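Local coordinates for glycosyl hydrolases family 2, sugar binding domain protein (Bacteroides uniformis str. 3978 T3 ii, PDB 6D1P), which probably hydrolyses O-glycosidic bonds as a family 2 beta-glucuronidase of a human gut bacterium, at residues 80-85 / 771-776; 752-757 / 795-800; 760-765 / 782-787. All blocks are in the same frame, centred on the assembly; numbering follows the deposited sequence.

Contact 1: residues 80-85 / 771-776; sequences DPDVNY and GSRRIQ. With K (potassium ion), chain J.
The carboxylate of D82 is held by two arginines, one on each oxygen. R773 NH2 donates to D82 OD1 at 2.9 Å, and R774 NH2 donates to D82 OD2 at 3.0 Å. Both bonds are salt bridges, and both use the syn lone pair of the acceptor. Neither is straight: the N-H...O angle is 145° in each. A weak bond from R774 NH1 to D82 OD2 adds to the second bridge. The guanidinium planes are turned differently against the carboxylate, R773 by 37° and R774 by 69°. Both arginines leave the backbone with CG anti to N and bend at chi3, which brings their heads together at D82. R773 NH2 and R774 NH2 come within 2.9 Å as two donors, so the shared carboxylate probably offsets their repulsion. R774 NE has a second acid, forming a salt bridge with E753. An alanine here would remove one of the two bridges to D82 and the one to E753, and would probably loosen the hold of the loop on the strand. P81 packs beside the charges, its CB 3.7 Å from R774 NH1.

D82 is also fixed from its own side. Its backbone N donates to D80 OD1 at 2.9 Å, nearly straight, on the anti lone pair. Behind this turn lies a potassium ion. D80 O and V83 O bind it, each at 2.8 Å, and a water that accepts from Y85 N also binds. D77 and A78 complete the site through their carbonyls. N84 meets L63 of the second subunit. The loop thus combines an Asx turn with a type I beta turn from D80 to V83 around a cation, in the sugar binding domain, and a salt-bridge network ties it to R774 at the start of strand 774-776 and to R773 just before it.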
loop_
_atom_site.group_PDB
_atom_site.type_symbol
_atom_site.label_atom_id
_atom_site.label_comp_id
_atom_site.label_asym_id
_atom_site.label_seq_id
_atom_site.Cartn_x
_atom_site.Cartn_y
_atom_site.Cartn_z
ATOM N N ASP A 80 -8.677 8.528 -3.393
ATOM C CA ASP A 80 -9.287 7.215 -3.563
ATOM C C ASP A 80 -10.262 6.975 -2.418
ATOM O O ASP A 80 -9.837 6.954 -1.259
ATOM C CB ASP A 80 -8.220 6.136 -3.570
ATOM C CG ASP A 80 -8.776 4.743 -3.885
ATOM O OD1 ASP A 80 -9.850 4.334 -3.359
ATOM O OD2 ASP A 80 -8.105 4.060 -4.676
ATOM N N PRO A 81 -11.555 6.779 -2.685
ATOM C CA PRO A 81 -12.529 6.709 -1.582
ATOM C C PRO A 81 -12.395 5.477 -0.701
ATOM O O PRO A 81 -13.026 5.438 0.363
ATOM C CB PRO A 81 -13.876 6.714 -2.313
ATOM C CG PRO A 81 -13.552 6.041 -3.617
ATOM C CD PRO A 81 -12.178 6.515 -3.991
ATOM N N ASP A 82 -11.610 4.472 -1.091
ATOM C CA ASP A 82 -11.624 3.207 -0.373
ATOM C C ASP A 82 -10.348 2.907 0.404
ATOM O O ASP A 82 -10.270 1.846 1.027
ATOM C CB ASP A 82 -11.935 2.047 -1.346
ATOM C CG ASP A 82 -13.328 2.168 -1.978
ATOM O OD1 ASP A 82 -13.445 2.190 -3.226
ATOM O OD2 ASP A 82 -14.316 2.273 -1.219
ATOM N N VAL A 83 -9.356 3.793 0.415
ATOM C CA VAL A 83 -8.106 3.493 1.099
ATOM C C VAL A 83 -7.666 4.686 1.934
ATOM O O VAL A 83 -8.009 5.836 1.646
ATOM C CB VAL A 83 -6.991 3.103 0.110
ATOM C CG1 VAL A 83 -7.347 1.822 -0.626
ATOM C CG2 VAL A 83 -6.797 4.211 -0.870
ATOM N N ASN A 84 -6.902 4.406 2.986
ATOM C CA ASN A 84 -6.174 5.474 3.641
ATOM C C ASN A 84 -4.993 5.870 2.772
ATOM O O ASN A 84 -4.258 5.005 2.291
ATOM C CB ASN A 84 -5.673 5.030 5.008
ATOM C CG ASN A 84 -6.780 4.542 5.908
ATOM O OD1 ASN A 84 -7.850 5.163 6.015
ATOM N ND2 ASN A 84 -6.520 3.416 6.585
ATOM N N TYR A 85 -4.778 7.171 2.604
ATOM C CA TYR A 85 -3.660 7.604 1.782
ATOM C C TYR A 85 -2.360 7.100 2.392
ATOM O O TYR A 85 -2.237 6.974 3.612
ATOM C CB TYR A 85 -3.659 9.135 1.609
ATOM C CG TYR A 85 -3.041 9.984 2.715
ATOM C CD1 TYR A 85 -1.821 10.615 2.519
ATOM C CD2 TYR A 85 -3.699 10.197 3.920
ATOM C CE1 TYR A 85 -1.260 11.418 3.484
ATOM C CE2 TYR A 85 -3.144 10.999 4.911
ATOM C CZ TYR A 85 -1.922 11.618 4.678
ATOM O OH TYR A 85 -1.340 12.425 5.628
ATOM N N GLY A 771 -14.388 13.121 -12.231
ATOM C CA GLY A 771 -13.267 12.214 -12.092
ATOM C C GLY A 771 -13.276 11.470 -10.770
ATOM O O GLY A 771 -12.211 11.188 -10.200
ATOM N N SER A 772 -14.472 11.138 -10.277
ATOM C CA SER A 772 -14.639 10.435 -9.011
ATOM C C SER A 772 -15.432 9.160 -9.233
ATOM O O SER A 772 -16.498 9.187 -9.860
ATOM C CB SER A 772 -15.339 11.317 -7.970
ATOM O OG SER A 772 -14.576 12.484 -7.739
ATOM N N ARG A 773 -14.902 8.055 -8.699
ATOM C CA ARG A 773 -15.555 6.750 -8.759
ATOM C C ARG A 773 -16.813 6.697 -7.897
ATOM O O ARG A 773 -17.765 5.971 -8.226
ATOM C CB ARG A 773 -14.568 5.674 -8.293
ATOM C CG ARG A 773 -15.082 4.259 -8.476
ATOM C CD ARG A 773 -14.183 3.213 -7.844
ATOM N NE ARG A 773 -14.537 2.948 -6.450
ATOM C CZ ARG A 773 -15.619 2.270 -6.073
ATOM N NH1 ARG A 773 -16.468 1.789 -6.987
ATOM N NH2 ARG A 773 -15.856 2.078 -4.781
ATOM N N ARG A 774 -16.809 7.412 -6.765
ATOM C CA ARG A 774 -17.973 7.533 -5.896
ATOM C C ARG A 774 -18.203 8.999 -5.551
ATOM O O ARG A 774 -17.282 9.695 -5.117
ATOM C CB ARG A 774 -17.805 6.715 -4.617
ATOM C CG ARG A 774 -18.972 6.850 -3.676
ATOM C CD ARG A 774 -18.628 6.205 -2.365
ATOM N NE ARG A 774 -18.263 4.823 -2.606
ATOM C CZ ARG A 774 -17.330 4.153 -1.936
ATOM N NH1 ARG A 774 -16.643 4.727 -0.952
ATOM N NH2 ARG A 774 -17.093 2.893 -2.256
ATOM N N ILE A 775 -19.438 9.456 -5.718
ATOM C CA ILE A 775 -19.747 10.868 -5.555
ATOM C C ILE A 775 -21.243 10.997 -5.320
ATOM O O ILE A 775 -22.051 10.318 -5.963
ATOM C CB ILE A 775 -19.267 11.673 -6.795
ATOM C CG1 ILE A 775 -19.534 13.161 -6.660
ATOM C CG2 ILE A 775 -19.951 11.192 -8.033
ATOM C CD1 ILE A 775 -18.903 13.975 -7.791
ATOM N N GLN A 776 -21.610 11.883 -4.397
ATOM C CA GLN A 776 -23.019 12.207 -4.210
ATOM C C GLN A 776 -23.597 12.849 -5.462
ATOM O O GLN A 776 -22.930 13.636 -6.139
ATOM C CB GLN A 776 -23.195 13.157 -3.038
ATOM C CG GLN A 776 -22.987 12.502 -1.694
ATOM C CD GLN A 776 -23.139 13.517 -0.577
ATOM O OE1 GLN A 776 -23.700 14.599 -0.782
ATOM N NE2 GLN A 776 -22.614 13.190 0.596
HETATM K K K J . -8.078 8.363 0.476
HETATM O O HOH W 1 -6.819 9.019 2.953
#

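Contact 2: residues 752-757 / 795-800; sequences IEFGCT and VSASDS
Strands 751-756 and 793-799 are the two middle strands of a four-stranded antiparallel sheet. E753 with S798 and G755 with S796 are hydrogen-bonded pairs. E753 N donates to S798 O at 2.7 Å, nearly along the C=O axis, and S798 N returns a bond to E753 O. S796 N donates to G755 O at 2.8 Å from above the carbonyl plane, and G755 N donates back to S796 O.

One face carries I752, F754, C756, V795 and A797, with D799 at the strand end, its carboxylate bonded to the backbone N of I803 and L804. The F754 ring lies beside A797, with CE2 4.0 Å from A797 CB, and its CD2 is 4.2 Å from V795 CG1. I752 CG2 touches A797 CB from farther along the strand.

The other face is polar. A water donates to E753 O and to S796 OG, and pairs with S798 OG. S796 OG also bonds T757 O of the second subunit, and S798 OG bonds T806. A CB on G755 would clash with S796 OG. E753 OE2 takes a weak bond from S800 OG at 3.1 Å, but its salt bridge to R774 is stronger. The pair therefore turns a largely apolar face to the sheet of strand 781-787, and its polar face takes in water and the dimer contact.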
loop_
_atom_site.group_PDB
_atom_site.type_symbol
_atom_site.label_atom_id
_atom_site.label_comp_id
_atom_site.label_asym_id
_atom_site.label_seq_id
_atom_site.Cartn_x
_atom_site.Cartn_y
_atom_site.Cartn_z
ATOM N N ILE A 752 -23.337 7.761 -5.578
ATOM C CA ILE A 752 -23.404 6.885 -6.737
ATOM C C ILE A 752 -21.989 6.412 -7.033
ATOM O O ILE A 752 -21.035 7.185 -6.897
ATOM C CB ILE A 752 -24.037 7.609 -7.946
ATOM C CG1 ILE A 752 -25.516 7.857 -7.685
ATOM C CG2 ILE A 752 -23.947 6.765 -9.187
ATOM C CD1 ILE A 752 -26.074 8.970 -8.541
ATOM N N GLU A 753 -21.859 5.134 -7.408
ATOM C CA GLU A 753 -20.580 4.486 -7.681
ATOM C C GLU A 753 -20.507 3.955 -9.106
ATOM O O GLU A 753 -21.452 3.345 -9.600
ATOM C CB GLU A 753 -20.345 3.317 -6.739
ATOM C CG GLU A 753 -20.300 3.728 -5.304
ATOM C CD GLU A 753 -20.128 2.541 -4.401
ATOM O OE1 GLU A 753 -20.278 1.412 -4.903
ATOM O OE2 GLU A 753 -19.846 2.735 -3.203
ATOM N N PHE A 754 -19.359 4.133 -9.738
ATOM C CA PHE A 754 -19.144 3.665 -11.090
ATOM C C PHE A 754 -18.189 2.473 -11.114
ATOM O O PHE A 754 -17.276 2.359 -10.294
ATOM C CB PHE A 754 -18.596 4.786 -11.963
ATOM C CG PHE A 754 -19.537 5.927 -12.140
ATOM C CD1 PHE A 754 -19.325 7.123 -11.464
ATOM C CD2 PHE A 754 -20.639 5.814 -12.985
ATOM C CE1 PHE A 754 -20.189 8.210 -11.640
ATOM C CE2 PHE A 754 -21.518 6.891 -13.167
ATOM C CZ PHE A 754 -21.287 8.094 -12.493
ATOM N N GLY A 755 -18.425 1.575 -12.069
ATOM C CA GLY A 755 -17.534 0.463 -12.312
ATOM C C GLY A 755 -17.366 0.284 -13.808
ATOM O O GLY A 755 -18.058 0.919 -14.607
ATOM N N CYS A 756 -16.446 -0.602 -14.181
ATOM C CA CYS A 756 -16.150 -0.757 -15.597
ATOM C C CYS A 756 -15.467 -2.098 -15.853
ATOM O O CYS A 756 -14.607 -2.519 -15.075
ATOM C CB CYS A 756 -15.274 0.406 -16.077
ATOM S SG CYS A 756 -14.936 0.380 -17.806
ATOM N N THR A 757 -15.860 -2.753 -16.953
ATOM C CA THR A 757 -15.200 -3.981 -17.373
ATOM C C THR A 757 -13.712 -3.775 -17.604
ATOM O O THR A 757 -12.951 -4.746 -17.582
ATOM C CB THR A 757 -15.831 -4.550 -18.652
ATOM O OG1 THR A 757 -15.933 -3.530 -19.661
ATOM C CG2 THR A 757 -17.204 -5.155 -18.356
ATOM N N VAL A 795 -19.768 0.354 -18.657
ATOM C CA VAL A 795 -19.762 1.104 -17.400
ATOM C C VAL A 795 -20.992 0.739 -16.571
ATOM O O VAL A 795 -22.107 0.608 -17.101
ATOM C CB VAL A 795 -19.713 2.619 -17.670
ATOM C CG1 VAL A 795 -19.884 3.418 -16.367
ATOM C CG2 VAL A 795 -18.405 2.983 -18.377
ATOM N N SER A 796 -20.796 0.577 -15.264
ATOM C CA SER A 796 -21.886 0.334 -14.332
ATOM C C SER A 796 -22.056 1.511 -13.370
ATOM O O SER A 796 -21.084 2.174 -12.995
ATOM C CB SER A 796 -21.636 -0.952 -13.529
ATOM O OG SER A 796 -20.507 -0.815 -12.685
ATOM N N ALA A 797 -23.296 1.748 -12.944
ATOM C CA ALA A 797 -23.578 2.751 -11.918
ATOM C C ALA A 797 -24.527 2.162 -10.887
ATOM O O ALA A 797 -25.541 1.554 -11.248
ATOM C CB ALA A 797 -24.179 4.039 -12.510
ATOM N N SER A 798 -24.194 2.356 -9.610
ATOM C CA SER A 798 -25.002 1.893 -8.494
ATOM C C SER A 798 -25.108 2.982 -7.436
ATOM O O SER A 798 -24.233 3.846 -7.321
ATOM C CB SER A 798 -24.395 0.640 -7.860
ATOM O OG SER A 798 -23.834 -0.184 -8.863
ATOM N N ASP A 799 -26.193 2.941 -6.669
ATOM C CA ASP A 799 -26.239 3.678 -5.417
ATOM C C ASP A 799 -25.421 2.911 -4.388
ATOM O O ASP A 799 -25.541 1.685 -4.266
ATOM C CB ASP A 799 -27.673 3.878 -4.928
ATOM C CG ASP A 799 -28.334 2.590 -4.517
ATOM O OD1 ASP A 799 -28.512 1.702 -5.381
ATOM O OD2 ASP A 799 -28.658 2.461 -3.321
ATOM N N SER A 800 -24.562 3.629 -3.669
ATOM C CA SER A 800 -23.666 2.958 -2.733
ATOM C C SER A 800 -24.435 2.120 -1.721
ATOM O O SER A 800 -23.929 1.092 -1.259
ATOM C CB SER A 800 -22.788 3.995 -2.039
ATOM O OG SER A 800 -22.162 4.791 -3.032
HETATM O O HOH W 2 -21.287 0.323 -10.076
#

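Contact 3: residues 760-765 / 782-787; sequences EALLRN and ASIRVN
L762 and V786 lie side by side and point the same way. L762 CD2 meets V786 CG2 at 3.8 Å. The L762 chain starts with CG anti to the carbonyl carbon (chi1 -66°), and V786 CG2 sits in the same position on its own residue. L762 CB also touches I784 CD1, at 4.1 Å. A761 CB reaches the other branch of V786, CG1, at 4.2 Å.

L763 and R785 form a second parallel-running pair. L763 places CG anti to N, and its CD2 packs along the aliphatic part of R785, 3.7 Å from CD. R785 is extended from CG to NE, so its charged head lies beyond the leucine and makes a weak hydrogen bond to Q770. I784 turns its CG1 and CD1 to L763 O.

Two backbone bonds hold these chains in register, one on each side of the L762–V786 bridge. N787 N donates to A761 O at 2.9 Å, and L763 N donates to R785 O at 2.9 Å. Both donors stand above the plane of the carbonyl they meet. The backbones run in opposite directions but share just this one bridge.

Strand 781-787 is the outer strand of a three-stranded sheet. One edge bonds strand 730-738, and the loop 760-765 lies along the other. L762 and I784 pack on F754 of strand 751-756, and L762 and A761 on C756.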
loop_
_atom_site.group_PDB
_atom_site.type_symbol
_atom_site.label_atom_id
_atom_site.label_comp_id
_atom_site.label_asym_id
_atom_site.label_seq_id
_atom_site.Cartn_x
_atom_site.Cartn_y
_atom_site.Cartn_z
ATOM N N GLU A 760 -9.152 0.427 -15.974
ATOM C CA GLU A 760 -8.392 1.640 -16.211
ATOM C C GLU A 760 -9.094 2.641 -17.113
ATOM O O GLU A 760 -8.579 3.744 -17.290
ATOM C CB GLU A 760 -7.032 1.304 -16.821
ATOM C CG GLU A 760 -6.197 0.421 -15.920
ATOM C CD GLU A 760 -4.983 -0.117 -16.633
ATOM O OE1 GLU A 760 -4.048 0.676 -16.883
ATOM O OE2 GLU A 760 -4.975 -1.327 -16.960
ATOM N N ALA A 761 -10.242 2.290 -17.687
ATOM C CA ALA A 761 -10.915 3.209 -18.594
ATOM C C ALA A 761 -11.457 4.422 -17.846
ATOM O O ALA A 761 -11.322 5.554 -18.317
ATOM C CB ALA A 761 -12.029 2.481 -19.340
ATOM N N LEU A 762 -12.055 4.215 -16.677
ATOM C CA LEU A 762 -12.668 5.329 -15.959
ATOM C C LEU A 762 -11.608 6.312 -15.485
ATOM O O LEU A 762 -10.614 5.912 -14.871
ATOM C CB LEU A 762 -13.475 4.829 -14.766
ATOM C CG LEU A 762 -14.707 3.992 -15.137
ATOM C CD1 LEU A 762 -15.486 3.587 -13.897
ATOM C CD2 LEU A 762 -15.584 4.763 -16.126
ATOM N N LEU A 763 -11.810 7.601 -15.791
ATOM C CA LEU A 763 -10.980 8.656 -15.225
ATOM C C LEU A 763 -11.418 8.821 -13.777
ATOM O O LEU A 763 -12.442 9.446 -13.496
ATOM C CB LEU A 763 -11.131 9.968 -15.989
ATOM C CG LEU A 763 -10.554 11.164 -15.204
ATOM C CD1 LEU A 763 -9.026 11.286 -15.399
ATOM C CD2 LEU A 763 -11.283 12.532 -15.442
ATOM N N ARG A 764 -10.666 8.260 -12.844
ATOM C CA ARG A 764 -11.092 8.359 -11.465
ATOM C C ARG A 764 -9.950 8.865 -10.595
ATOM O O ARG A 764 -8.862 9.212 -11.081
ATOM C CB ARG A 764 -11.629 7.013 -10.959
ATOM C CG ARG A 764 -10.698 5.827 -11.081
ATOM C CD ARG A 764 -11.533 4.550 -10.927
ATOM N NE ARG A 764 -10.802 3.338 -11.288
ATOM C CZ ARG A 764 -10.497 2.360 -10.433
ATOM N NH1 ARG A 764 -10.870 2.444 -9.159
ATOM N NH2 ARG A 764 -9.827 1.287 -10.856
ATOM N N ASN A 765 -10.242 8.919 -9.292
ATOM C CA ASN A 765 -9.339 9.429 -8.253
ATOM C C ASN A 765 -8.769 10.805 -8.602
ATOM O O ASN A 765 -7.585 11.080 -8.400
ATOM C CB ASN A 765 -8.215 8.427 -7.964
ATOM C CG ASN A 765 -8.741 7.066 -7.608
ATOM O OD1 ASN A 765 -9.769 6.924 -6.939
ATOM N ND2 ASN A 765 -8.055 6.046 -8.076
ATOM N N ALA A 782 -24.974 12.362 -11.572
ATOM C CA ALA A 782 -23.550 12.182 -11.337
ATOM C C ALA A 782 -22.921 11.662 -12.617
ATOM O O ALA A 782 -23.531 10.886 -13.355
ATOM C CB ALA A 782 -23.265 11.228 -10.167
ATOM N N SER A 783 -21.688 12.087 -12.869
ATOM C CA SER A 783 -21.058 11.881 -14.163
ATOM C C SER A 783 -19.605 11.505 -13.979
ATOM O O SER A 783 -18.955 11.952 -13.044
ATOM C CB SER A 783 -21.137 13.145 -15.036
ATOM O OG SER A 783 -22.482 13.412 -15.337
ATOM N N ILE A 784 -19.079 10.744 -14.927
ATOM C CA ILE A 784 -17.679 10.362 -14.895
ATOM C C ILE A 784 -17.154 10.289 -16.319
ATOM O O ILE A 784 -17.870 9.875 -17.234
ATOM C CB ILE A 784 -17.491 9.022 -14.149
ATOM C CG1 ILE A 784 -16.003 8.700 -14.001
ATOM C CG2 ILE A 784 -18.293 7.930 -14.826
ATOM C CD1 ILE A 784 -15.692 7.739 -12.890
ATOM N N ARG A 785 -15.900 10.702 -16.501
ATOM C CA ARG A 785 -15.236 10.603 -17.795
ATOM C C ARG A 785 -14.671 9.206 -18.031
ATOM O O ARG A 785 -14.198 8.541 -17.100
ATOM C CB ARG A 785 -14.116 11.636 -17.892
ATOM C CG ARG A 785 -14.612 13.006 -18.267
ATOM C CD ARG A 785 -13.605 14.067 -17.917
ATOM N NE ARG A 785 -14.230 15.388 -17.945
ATOM C CZ ARG A 785 -13.634 16.516 -17.558
ATOM N NH1 ARG A 785 -12.384 16.490 -17.113
ATOM N NH2 ARG A 785 -14.296 17.666 -17.608
ATOM N N VAL A 786 -14.714 8.779 -19.292
ATOM C CA VAL A 786 -14.262 7.464 -19.739
ATOM C C VAL A 786 -13.221 7.668 -20.832
ATOM O O VAL A 786 -13.432 8.467 -21.746
ATOM C CB VAL A 786 -15.433 6.616 -20.265
ATOM C CG1 VAL A 786 -14.981 5.177 -20.523
ATOM C CG2 VAL A 786 -16.587 6.646 -19.283
ATOM N N ASN A 787 -12.102 6.956 -20.748
ATOM C CA ASN A 787 -11.039 7.189 -21.718
ATOM C C ASN A 787 -11.412 6.553 -23.049
ATOM O O ASN A 787 -11.787 5.378 -23.095
ATOM C CB ASN A 787 -9.695 6.649 -21.230
ATOM C CG ASN A 787 -8.551 7.076 -22.138
ATOM O OD1 ASN A 787 -8.269 6.428 -23.138
ATOM N ND2 ASN A 787 -7.917 8.197 -21.813
#

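In the fold
Contact 2 is the buried one, contact 3 is partly buried and contact 1 lies at the surface. Contacts 1 and 2 share a sheet, since strand 774-776 pairs with 751-756. Contact 3 sets a loop against an outer strand of a second sheet, which packs on contact 2. Contacts 1 and 2 are joined by charge, contacts 2 and 3 by apolar packing. N765 of contact 3 also touches D80 and P81 of contact 1. Chemistry follows place. Contact 1 joins residues far apart in sequence by salt bridges beside a potassium ion. Contact 2 relies on regular strand pairing, and contact 3 on two backbone bonds and aliphatic side chains.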